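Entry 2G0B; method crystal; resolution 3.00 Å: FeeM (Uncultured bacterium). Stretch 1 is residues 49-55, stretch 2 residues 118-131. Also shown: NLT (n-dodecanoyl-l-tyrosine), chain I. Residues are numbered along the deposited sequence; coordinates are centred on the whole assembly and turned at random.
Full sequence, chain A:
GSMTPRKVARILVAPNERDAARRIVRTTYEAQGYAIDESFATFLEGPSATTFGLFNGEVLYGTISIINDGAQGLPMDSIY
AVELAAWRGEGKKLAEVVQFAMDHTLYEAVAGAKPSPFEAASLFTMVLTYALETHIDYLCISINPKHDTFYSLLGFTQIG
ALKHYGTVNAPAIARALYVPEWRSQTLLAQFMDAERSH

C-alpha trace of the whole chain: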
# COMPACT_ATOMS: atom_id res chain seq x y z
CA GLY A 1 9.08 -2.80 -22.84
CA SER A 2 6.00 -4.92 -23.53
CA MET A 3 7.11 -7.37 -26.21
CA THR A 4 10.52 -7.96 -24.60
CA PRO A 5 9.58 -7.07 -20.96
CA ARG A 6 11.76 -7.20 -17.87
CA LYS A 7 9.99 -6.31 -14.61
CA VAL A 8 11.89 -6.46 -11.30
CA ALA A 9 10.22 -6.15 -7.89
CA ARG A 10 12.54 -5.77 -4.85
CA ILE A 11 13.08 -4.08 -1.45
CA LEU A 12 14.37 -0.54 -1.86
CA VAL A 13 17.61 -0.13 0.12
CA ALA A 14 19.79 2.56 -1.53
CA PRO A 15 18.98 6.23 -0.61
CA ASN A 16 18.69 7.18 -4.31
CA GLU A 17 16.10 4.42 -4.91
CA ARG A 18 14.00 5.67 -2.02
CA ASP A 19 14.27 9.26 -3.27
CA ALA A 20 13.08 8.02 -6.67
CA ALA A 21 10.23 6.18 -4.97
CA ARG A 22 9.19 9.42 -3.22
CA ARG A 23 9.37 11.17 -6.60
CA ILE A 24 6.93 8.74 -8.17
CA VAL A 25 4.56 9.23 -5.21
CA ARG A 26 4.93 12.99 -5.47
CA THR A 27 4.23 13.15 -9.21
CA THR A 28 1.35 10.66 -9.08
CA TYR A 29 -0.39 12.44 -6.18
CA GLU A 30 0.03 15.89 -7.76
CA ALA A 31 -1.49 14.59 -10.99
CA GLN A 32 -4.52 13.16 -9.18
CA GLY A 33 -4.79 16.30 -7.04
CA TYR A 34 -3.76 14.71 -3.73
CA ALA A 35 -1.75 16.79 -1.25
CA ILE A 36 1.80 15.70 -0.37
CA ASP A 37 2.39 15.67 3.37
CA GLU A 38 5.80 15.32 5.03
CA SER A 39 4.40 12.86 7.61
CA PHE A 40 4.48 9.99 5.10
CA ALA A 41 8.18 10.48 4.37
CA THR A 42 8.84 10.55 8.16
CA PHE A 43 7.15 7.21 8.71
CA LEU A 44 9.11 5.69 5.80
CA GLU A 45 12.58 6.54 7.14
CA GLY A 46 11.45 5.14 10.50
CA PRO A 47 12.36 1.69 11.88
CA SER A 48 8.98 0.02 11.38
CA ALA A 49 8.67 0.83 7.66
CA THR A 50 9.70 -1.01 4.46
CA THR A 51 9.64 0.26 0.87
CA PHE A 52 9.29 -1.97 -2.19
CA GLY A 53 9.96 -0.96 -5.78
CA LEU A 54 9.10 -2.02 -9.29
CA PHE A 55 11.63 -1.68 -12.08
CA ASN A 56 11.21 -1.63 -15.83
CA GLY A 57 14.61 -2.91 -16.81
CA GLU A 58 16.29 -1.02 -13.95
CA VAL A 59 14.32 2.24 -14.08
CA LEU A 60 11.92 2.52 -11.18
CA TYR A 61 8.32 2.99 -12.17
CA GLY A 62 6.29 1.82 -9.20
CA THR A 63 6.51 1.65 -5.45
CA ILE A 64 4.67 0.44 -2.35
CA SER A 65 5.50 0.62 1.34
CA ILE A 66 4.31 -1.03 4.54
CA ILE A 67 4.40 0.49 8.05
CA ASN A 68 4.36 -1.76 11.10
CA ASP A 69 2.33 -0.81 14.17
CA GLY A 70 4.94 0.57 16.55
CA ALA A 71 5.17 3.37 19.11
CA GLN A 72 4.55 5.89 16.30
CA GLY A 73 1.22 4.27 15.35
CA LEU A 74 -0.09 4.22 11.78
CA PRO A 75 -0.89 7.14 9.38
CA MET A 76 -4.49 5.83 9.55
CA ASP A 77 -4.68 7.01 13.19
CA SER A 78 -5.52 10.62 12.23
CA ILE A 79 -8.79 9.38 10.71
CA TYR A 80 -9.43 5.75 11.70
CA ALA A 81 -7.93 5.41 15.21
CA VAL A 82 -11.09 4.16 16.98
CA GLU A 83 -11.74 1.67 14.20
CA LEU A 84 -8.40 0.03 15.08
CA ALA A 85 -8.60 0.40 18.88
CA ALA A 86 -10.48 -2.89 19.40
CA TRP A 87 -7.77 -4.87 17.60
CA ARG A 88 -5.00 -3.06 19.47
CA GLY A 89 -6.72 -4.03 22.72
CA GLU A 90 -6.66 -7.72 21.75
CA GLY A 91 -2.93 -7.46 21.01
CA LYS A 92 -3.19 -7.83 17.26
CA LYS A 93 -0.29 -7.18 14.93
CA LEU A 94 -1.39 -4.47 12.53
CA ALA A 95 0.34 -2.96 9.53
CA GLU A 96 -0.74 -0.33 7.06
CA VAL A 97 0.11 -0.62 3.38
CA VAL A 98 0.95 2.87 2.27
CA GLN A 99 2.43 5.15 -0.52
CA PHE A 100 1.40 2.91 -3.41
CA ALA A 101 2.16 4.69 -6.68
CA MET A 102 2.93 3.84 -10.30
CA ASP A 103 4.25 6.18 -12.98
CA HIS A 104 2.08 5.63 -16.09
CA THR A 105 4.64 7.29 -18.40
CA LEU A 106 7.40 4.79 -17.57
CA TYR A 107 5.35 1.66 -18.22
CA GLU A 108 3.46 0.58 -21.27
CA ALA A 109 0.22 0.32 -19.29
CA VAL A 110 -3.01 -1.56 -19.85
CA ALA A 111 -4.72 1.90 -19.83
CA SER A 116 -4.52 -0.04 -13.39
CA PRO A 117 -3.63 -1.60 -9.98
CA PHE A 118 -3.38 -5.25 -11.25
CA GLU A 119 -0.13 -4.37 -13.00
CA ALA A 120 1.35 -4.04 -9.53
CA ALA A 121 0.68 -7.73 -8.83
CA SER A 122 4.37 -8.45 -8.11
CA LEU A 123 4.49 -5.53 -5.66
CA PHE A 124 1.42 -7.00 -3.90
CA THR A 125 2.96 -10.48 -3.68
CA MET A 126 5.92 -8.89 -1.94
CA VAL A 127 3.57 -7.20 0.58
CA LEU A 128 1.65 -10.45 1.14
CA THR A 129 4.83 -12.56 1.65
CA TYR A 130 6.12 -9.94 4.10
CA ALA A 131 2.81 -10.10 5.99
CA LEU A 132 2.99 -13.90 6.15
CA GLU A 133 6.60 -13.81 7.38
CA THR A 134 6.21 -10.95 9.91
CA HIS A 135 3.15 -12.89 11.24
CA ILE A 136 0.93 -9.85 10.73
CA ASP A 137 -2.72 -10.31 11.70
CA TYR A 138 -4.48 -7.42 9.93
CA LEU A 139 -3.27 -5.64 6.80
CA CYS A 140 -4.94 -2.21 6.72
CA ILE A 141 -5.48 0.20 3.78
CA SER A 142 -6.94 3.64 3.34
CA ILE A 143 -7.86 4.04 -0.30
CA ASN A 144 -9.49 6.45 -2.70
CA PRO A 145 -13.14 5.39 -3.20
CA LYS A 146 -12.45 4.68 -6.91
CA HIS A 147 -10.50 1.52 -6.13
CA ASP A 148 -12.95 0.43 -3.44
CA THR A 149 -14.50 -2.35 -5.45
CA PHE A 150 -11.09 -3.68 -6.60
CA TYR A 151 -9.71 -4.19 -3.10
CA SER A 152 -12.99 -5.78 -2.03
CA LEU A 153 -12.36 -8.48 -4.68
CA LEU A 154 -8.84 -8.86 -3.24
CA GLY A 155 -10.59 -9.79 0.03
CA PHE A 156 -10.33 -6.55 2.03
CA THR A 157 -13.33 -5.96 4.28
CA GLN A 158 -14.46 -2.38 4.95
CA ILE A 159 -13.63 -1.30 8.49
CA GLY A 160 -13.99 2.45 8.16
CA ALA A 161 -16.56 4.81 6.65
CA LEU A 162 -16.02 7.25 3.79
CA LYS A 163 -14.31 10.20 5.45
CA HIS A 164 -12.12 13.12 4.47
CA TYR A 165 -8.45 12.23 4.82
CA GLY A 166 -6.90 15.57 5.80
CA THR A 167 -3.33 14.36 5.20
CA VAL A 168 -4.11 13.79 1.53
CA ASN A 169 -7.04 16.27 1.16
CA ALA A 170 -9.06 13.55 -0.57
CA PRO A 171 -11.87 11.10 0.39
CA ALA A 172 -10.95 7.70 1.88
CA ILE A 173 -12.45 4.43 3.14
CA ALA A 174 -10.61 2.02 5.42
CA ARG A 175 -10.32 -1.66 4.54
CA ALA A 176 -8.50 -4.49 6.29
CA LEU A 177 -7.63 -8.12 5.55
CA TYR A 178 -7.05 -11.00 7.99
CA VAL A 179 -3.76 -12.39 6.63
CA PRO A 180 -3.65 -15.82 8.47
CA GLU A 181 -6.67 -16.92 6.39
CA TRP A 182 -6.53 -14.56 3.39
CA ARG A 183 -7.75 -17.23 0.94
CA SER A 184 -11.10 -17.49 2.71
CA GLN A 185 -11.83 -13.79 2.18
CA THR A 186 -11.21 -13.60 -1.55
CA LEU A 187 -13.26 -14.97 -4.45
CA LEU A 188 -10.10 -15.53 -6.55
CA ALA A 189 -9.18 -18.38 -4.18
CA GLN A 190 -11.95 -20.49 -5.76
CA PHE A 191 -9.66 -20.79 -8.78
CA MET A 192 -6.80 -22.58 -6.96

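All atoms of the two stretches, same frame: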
# COMPACT_ATOMS: atom_id res chain seq x y z
N ALA A 49 9.13 0.72 9.04
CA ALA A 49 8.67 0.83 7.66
C ALA A 49 9.56 0.06 6.67
O ALA A 49 10.72 -0.23 6.96
CB ALA A 49 8.54 2.28 7.25
N THR A 50 8.99 -0.28 5.51
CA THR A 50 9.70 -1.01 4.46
C THR A 50 9.16 -0.59 3.11
O THR A 50 7.97 -0.64 2.88
CB THR A 50 9.52 -2.54 4.66
OG1 THR A 50 10.20 -2.96 5.84
CG2 THR A 50 10.22 -3.32 3.56
N THR A 51 10.05 -0.17 2.21
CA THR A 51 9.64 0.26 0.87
C THR A 51 10.02 -0.76 -0.21
O THR A 51 11.16 -1.23 -0.26
CB THR A 51 10.25 1.64 0.53
OG1 THR A 51 9.84 2.61 1.50
CG2 THR A 51 9.68 2.18 -0.78
N PHE A 52 9.05 -1.11 -1.05
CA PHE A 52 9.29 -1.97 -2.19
C PHE A 52 9.29 -1.14 -3.46
O PHE A 52 8.74 -0.03 -3.48
CB PHE A 52 8.22 -3.06 -2.27
CG PHE A 52 8.13 -3.92 -1.05
CD1 PHE A 52 9.05 -4.93 -0.83
CD2 PHE A 52 7.13 -3.71 -0.12
CE1 PHE A 52 8.97 -5.73 0.31
CE2 PHE A 52 7.05 -4.50 1.01
CZ PHE A 52 7.97 -5.51 1.23
N GLY A 53 9.90 -1.66 -4.52
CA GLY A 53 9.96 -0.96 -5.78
C GLY A 53 9.74 -1.88 -6.96
O GLY A 53 9.91 -3.09 -6.86
N LEU A 54 9.37 -1.29 -8.08
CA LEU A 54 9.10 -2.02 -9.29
C LEU A 54 9.86 -1.38 -10.41
O LEU A 54 9.68 -0.19 -10.69
CB LEU A 54 7.60 -2.00 -9.59
CG LEU A 54 7.04 -2.95 -10.64
CD1 LEU A 54 7.52 -4.37 -10.44
CD2 LEU A 54 5.53 -2.90 -10.63
N PHE A 55 10.69 -2.17 -11.07
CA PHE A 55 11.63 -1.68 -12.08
C PHE A 55 11.33 -2.19 -13.47
O PHE A 55 11.20 -3.40 -13.69
CB PHE A 55 13.06 -2.06 -11.70
CG PHE A 55 13.54 -1.45 -10.44
CD1 PHE A 55 13.33 -2.07 -9.22
CD2 PHE A 55 14.25 -0.26 -10.47
CE1 PHE A 55 13.76 -1.51 -8.07
CE2 PHE A 55 14.70 0.31 -9.31
CZ PHE A 55 14.46 -0.32 -8.12
N PHE A 118 -3.78 -3.83 -11.08
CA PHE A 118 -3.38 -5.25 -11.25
C PHE A 118 -2.08 -5.44 -12.03
O PHE A 118 -1.68 -6.57 -12.34
CB PHE A 118 -4.50 -6.11 -11.84
CG PHE A 118 -5.00 -5.64 -13.17
CD1 PHE A 118 -4.46 -6.15 -14.35
CD2 PHE A 118 -6.03 -4.72 -13.25
CE1 PHE A 118 -4.94 -5.73 -15.61
CE2 PHE A 118 -6.51 -4.28 -14.47
CZ PHE A 118 -5.97 -4.78 -15.66
N GLU A 119 -1.44 -4.33 -12.37
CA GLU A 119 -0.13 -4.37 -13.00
C GLU A 119 0.93 -4.18 -11.95
O GLU A 119 2.12 -4.10 -12.25
CB GLU A 119 -0.05 -3.30 -14.08
CG GLU A 119 -1.26 -3.32 -14.98
CD GLU A 119 -1.32 -2.15 -15.91
OE1 GLU A 119 -1.68 -1.05 -15.44
OE2 GLU A 119 -0.99 -2.33 -17.13
N ALA A 120 0.48 -4.09 -10.69
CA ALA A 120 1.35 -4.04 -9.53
C ALA A 120 1.26 -5.35 -8.73
O ALA A 120 1.57 -5.40 -7.54
CB ALA A 120 0.99 -2.88 -8.66
N ALA A 121 0.83 -6.41 -9.42
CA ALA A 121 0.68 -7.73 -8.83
C ALA A 121 1.95 -8.23 -8.11
O ALA A 121 1.86 -8.82 -7.03
CB ALA A 121 0.23 -8.73 -9.88
N SER A 122 3.11 -7.98 -8.70
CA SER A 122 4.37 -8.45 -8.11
C SER A 122 4.73 -7.63 -6.88
O SER A 122 5.33 -8.16 -5.96
CB SER A 122 5.51 -8.45 -9.12
OG SER A 122 5.90 -7.13 -9.42
N LEU A 123 4.34 -6.36 -6.86
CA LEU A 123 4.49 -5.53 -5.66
C LEU A 123 3.59 -6.05 -4.52
O LEU A 123 4.00 -6.06 -3.37
CB LEU A 123 4.16 -4.07 -5.95
CG LEU A 123 5.23 -3.16 -6.56
CD1 LEU A 123 4.64 -1.80 -6.86
CD2 LEU A 123 6.42 -3.03 -5.65
N PHE A 124 2.38 -6.48 -4.88
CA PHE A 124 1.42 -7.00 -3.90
C PHE A 124 1.88 -8.33 -3.31
O PHE A 124 1.73 -8.55 -2.11
CB PHE A 124 0.03 -7.17 -4.52
CG PHE A 124 -0.65 -5.88 -4.86
CD1 PHE A 124 -1.72 -5.87 -5.75
CD2 PHE A 124 -0.26 -4.67 -4.29
CE1 PHE A 124 -2.37 -4.69 -6.08
CE2 PHE A 124 -0.91 -3.48 -4.62
CZ PHE A 124 -1.96 -3.49 -5.51
N THR A 125 2.43 -9.20 -4.15
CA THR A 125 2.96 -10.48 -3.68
C THR A 125 4.05 -10.27 -2.63
O THR A 125 4.13 -11.00 -1.63
CB THR A 125 3.55 -11.33 -4.82
OG1 THR A 125 2.71 -11.25 -5.98
CG2 THR A 125 3.46 -12.75 -4.46
N MET A 126 4.88 -9.25 -2.87
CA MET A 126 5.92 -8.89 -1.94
C MET A 126 5.35 -8.41 -0.60
O MET A 126 5.87 -8.77 0.44
CB MET A 126 6.86 -7.86 -2.56
CG MET A 126 7.77 -8.46 -3.64
SD MET A 126 9.15 -7.43 -4.00
CE MET A 126 10.36 -8.17 -3.02
N VAL A 127 4.26 -7.65 -0.64
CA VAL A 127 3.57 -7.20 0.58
C VAL A 127 2.95 -8.38 1.32
O VAL A 127 3.11 -8.52 2.54
CB VAL A 127 2.47 -6.12 0.28
CG1 VAL A 127 1.66 -5.81 1.53
CG2 VAL A 127 3.08 -4.86 -0.27
N LEU A 128 2.26 -9.25 0.57
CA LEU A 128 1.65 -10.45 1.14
C LEU A 128 2.67 -11.39 1.78
O LEU A 128 2.47 -11.82 2.91
CB LEU A 128 0.81 -11.18 0.08
CG LEU A 128 0.08 -12.45 0.55
CD1 LEU A 128 -1.06 -12.12 1.49
CD2 LEU A 128 -0.41 -13.25 -0.63
N THR A 129 3.78 -11.69 1.07
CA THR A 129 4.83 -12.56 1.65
C THR A 129 5.39 -11.97 2.93
O THR A 129 5.53 -12.68 3.91
CB THR A 129 6.00 -12.90 0.63
OG1 THR A 129 6.36 -11.74 -0.13
CG2 THR A 129 5.56 -13.92 -0.42
N TYR A 130 5.65 -10.67 2.91
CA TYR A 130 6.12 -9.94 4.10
C TYR A 130 5.15 -10.10 5.27
O TYR A 130 5.56 -10.37 6.38
CB TYR A 130 6.31 -8.45 3.77
CG TYR A 130 6.84 -7.61 4.93
CD1 TYR A 130 8.20 -7.59 5.24
CD2 TYR A 130 5.98 -6.80 5.68
CE1 TYR A 130 8.69 -6.81 6.27
CE2 TYR A 130 6.46 -6.02 6.72
CZ TYR A 130 7.82 -6.02 7.02
OH TYR A 130 8.31 -5.25 8.06
N ALA A 131 3.85 -9.98 4.98
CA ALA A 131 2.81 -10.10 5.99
C ALA A 131 2.67 -11.52 6.55
O ALA A 131 2.23 -11.71 7.70
CB ALA A 131 1.50 -9.64 5.43
N NLT I . -3.31 5.02 -0.00
C1 NLT I . -2.76 4.06 -0.75
OL NLT I . -1.72 4.20 -1.38
C2 NLT I . -3.53 2.75 -0.81
C3 NLT I . -2.62 1.52 -0.67
C4 NLT I . -3.27 0.26 -1.26
C5 NLT I . -2.34 -0.96 -1.15
C6 NLT I . -3.07 -2.28 -1.39
C7 NLT I . -2.23 -3.48 -0.92
C8 NLT I . -2.71 -4.77 -1.57
C9 NLT I . -1.95 -6.01 -1.07
C10 NLT I . -2.93 -7.16 -0.90
C11 NLT I . -2.33 -8.43 -0.30
C12 NLT I . -3.32 -9.59 -0.44
CA NLT I . -2.81 6.39 0.10
CB NLT I . -3.71 7.22 1.01
CG NLT I . -4.85 7.85 0.24
CD2 NLT I . -4.59 8.72 -0.81
CE2 NLT I . -5.63 9.30 -1.51
CZ NLT I . -6.94 9.01 -1.15
CE1 NLT I . -7.20 8.14 -0.11
CD1 NLT I . -6.16 7.56 0.59
OH NLT I . -7.93 9.57 -1.83
C NLT I . -1.43 6.45 0.69
O NLT I . -1.14 5.64 1.60
O2 NLT I . -0.61 7.31 0.25

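The most unusual feature of this contact is the way Met-126 meets the ring of Phe-52. Its CB covers one face, 4.3 Å from the centroid of the Phe-52 ring and only 20° off the ring normal, a CH-pi contact, while its sulfur reaches the same ring obliquely, with SD 4.0 Å from Phe-52 CD1. A long, flexible methionine suits this place because it can set both atoms against one ring. Phe-52, midway along residues 49-55, gives up more surface to the helix than any other strand residue gives. Val-127 and Tyr-130 close in as well, Val-127 CG2 at 4.2 Å from Phe-52 CE2 and Tyr-130 CB at 4.2 Å from Phe-52 CZ. A flat, apolar ring can touch successive turns of the helix at once, and the compact, branched Val-127 offers it a methyl group.

The strand and helix 121-131 run nearly antiparallel, at 155°, with axes 8.7 Å apart at closest approach. Strand alternation directs Thr-50, Phe-52 and Leu-54 toward the helix, so their contacts step along it with overlap, Leu-54 toward its start and Thr-50 at Tyr-130. Leu-123 serves two of them: its CD2 lies 3.8 Å from Phe-52 CB, and its CG 4.0 Å from Leu-54 CB. Both leucines are buried and apolar; the CA-to-CB bond of Leu-123 points sideways, but its end comes nearer the strand. Gly-53 has no side chain, and its carbonyl O comes within 3.7 Å of Leu-123 CD2. Leu-54 CD1 is 3.4 Å from Ser-122 OG, a van der Waals approach to a small polar residue that is partly exposed.

No hydrogen bond joins the two stretches. Thr-50 OG1 and Tyr-130 OH stand 3.7 Å apart; Thr-50 OG1 instead donates a weak bond to Ala-49 O at 3.0 Å, while the Tyr-130 hydroxyl is satisfied elsewhere in the structure. Two polar-tipped residues thus suit this partly exposed end.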